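Local coordinates for testis-expressed protein 101 (Mus musculus, PDB 7BPS) that plays a role in fertilization by controlling sperm binding to the zona pellucida and sperm migration into the oviduct, probably through ADAM3, at residues A[12-17]-A[52-57]. Sequence-based numbering, arbitrary orientation.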
# COMPACT_ATOMS: atom_id res chain seq x y z
N THR A 12 10.51 4.72 1.61
CA THR A 12 9.74 5.97 1.80
C THR A 12 8.32 5.63 2.24
O THR A 12 7.76 4.59 1.85
CB THR A 12 9.73 6.84 0.53
OG1 THR A 12 8.91 6.20 -0.47
CG2 THR A 12 11.13 7.05 -0.03
N LEU A 13 7.80 6.49 3.11
CA LEU A 13 6.40 6.59 3.53
C LEU A 13 5.95 8.02 3.26
O LEU A 13 6.65 8.94 3.65
CB LEU A 13 6.33 6.28 5.04
CG LEU A 13 6.86 4.92 5.51
CD1 LEU A 13 7.03 4.90 7.02
CD2 LEU A 13 5.95 3.78 5.09
N SER A 14 4.80 8.20 2.64
CA SER A 14 4.27 9.55 2.33
C SER A 14 2.76 9.50 2.15
O SER A 14 2.19 8.41 1.86
CB SER A 14 4.93 10.15 1.12
OG SER A 14 4.80 9.29 -0.01
N LEU A 15 2.14 10.66 2.39
CA LEU A 15 0.76 10.98 1.97
C LEU A 15 0.84 11.82 0.71
O LEU A 15 1.61 12.76 0.68
CB LEU A 15 0.07 11.78 3.06
CG LEU A 15 -0.36 11.00 4.27
CD1 LEU A 15 -0.92 11.98 5.31
CD2 LEU A 15 -1.41 9.99 3.87
N GLU A 16 0.05 11.47 -0.29
CA GLU A 16 0.31 11.86 -1.69
C GLU A 16 -1.06 12.32 -2.22
O GLU A 16 -2.09 11.59 -2.01
CB GLU A 16 0.95 10.62 -2.31
CG GLU A 16 2.25 10.82 -3.03
CD GLU A 16 3.37 11.59 -2.40
OE1 GLU A 16 4.22 10.98 -1.75
OE2 GLU A 16 3.46 12.78 -2.69
N ASP A 17 -1.09 13.53 -2.78
CA ASP A 17 -2.29 14.10 -3.45
C ASP A 17 -2.64 13.27 -4.68
O ASP A 17 -3.78 12.79 -4.77
CB ASP A 17 -2.05 15.58 -3.75
CG ASP A 17 -2.16 16.39 -2.49
OD1 ASP A 17 -2.94 15.96 -1.62
OD2 ASP A 17 -1.45 17.41 -2.35
N THR A 52 -3.53 9.65 -0.48
CA THR A 52 -3.13 8.24 -0.65
C THR A 52 -1.85 8.01 0.17
O THR A 52 -0.88 8.78 -0.00
CB THR A 52 -2.93 7.91 -2.13
OG1 THR A 52 -4.20 8.07 -2.74
CG2 THR A 52 -2.44 6.51 -2.37
N VAL A 53 -1.88 7.00 1.03
CA VAL A 53 -0.66 6.53 1.74
C VAL A 53 0.17 5.73 0.74
O VAL A 53 -0.38 4.86 0.07
CB VAL A 53 -1.02 5.71 2.99
CG1 VAL A 53 0.21 5.26 3.76
CG2 VAL A 53 -1.92 6.52 3.90
N VAL A 54 1.46 6.03 0.63
CA VAL A 54 2.41 5.32 -0.26
C VAL A 54 3.57 4.76 0.59
O VAL A 54 4.32 5.57 1.22
CB VAL A 54 2.88 6.25 -1.39
CG1 VAL A 54 3.74 5.52 -2.38
CG2 VAL A 54 1.70 6.85 -2.12
N LEU A 55 3.64 3.42 0.66
CA LEU A 55 4.77 2.63 1.18
C LEU A 55 5.53 2.11 -0.05
O LEU A 55 5.00 1.24 -0.77
CB LEU A 55 4.27 1.49 2.07
CG LEU A 55 3.38 1.91 3.25
CD1 LEU A 55 1.90 1.84 2.87
CD2 LEU A 55 3.63 1.08 4.49
N ALA A 56 6.70 2.69 -0.32
CA ALA A 56 7.56 2.39 -1.49
C ALA A 56 8.93 1.89 -1.02
O ALA A 56 9.66 2.63 -0.29
CB ALA A 56 7.69 3.61 -2.38
N SER A 57 9.26 0.68 -1.44
CA SER A 57 10.52 -0.03 -1.11
C SER A 57 11.28 -0.42 -2.39
O SER A 57 10.68 -1.05 -3.26
CB SER A 57 10.24 -1.24 -0.30
OG SER A 57 11.41 -2.00 -0.20
O HOH W 1 6.44 6.96 -0.09
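Leu-13 lays its CD2 methyl against the isobutyl end of Leu-55, 3.6 Å from Leu-55 CD2, the two side chains crossing obliquely. One pair further along the same face, Leu-15 CD2 meets Val-53 CG2 at 3.5 Å. Both are non-hydrogen-bonded pairs of an antiparallel register whose strand axes, at 157°, come within 4.7 Å. On this apolar face Leu-13 and Val-53 touch strands 119-126 and 158-163 of the second Ly6/uPAR domain: both meet Leu-126, and Val-53 also reaches Val-124 and Val-160.

The opposite face has a different chemistry. Thr-12 OG1 lies beside Ala-56 CB at 3.4 Å, and Glu-16 crosses Val-54 at about a right angle, its CB 3.8 Å from Val-54 CG2. Between them one water bridges the strands: it donates to Ser-14 OG and to Val-54 O (2.9 Å) and hydrogen-bonds to Thr-12 OG1. Val-54 O therefore accepts from both this water and Ser-14 N. Ser-14 OG is modelled only 2.5 Å from Glu-16 OE1, too short for the details of that bond to be relied on. Phe-23 packs on Glu-16 and Val-54, while Trp-25 touches Ala-56.

Backbone pairing holds the register from Thr-12/Ala-56 to Glu-16/Thr-52. Val-54 N to Ser-14 O, 2.8 Å long, is close to straight at 164°, whereas Glu-16 N to Thr-52 O is weak. Strand 52-61 also bonds to strand 37-46 along its other edge, making it an interior strand of the first domain's sheet. The chemistry thus divides by face: methyl contacts on the face where Leu-13 and Val-53 meet the second domain, and on the other a water that joins the Thr-12 and Ser-14 hydroxyls to the carbonyl of buried Val-54.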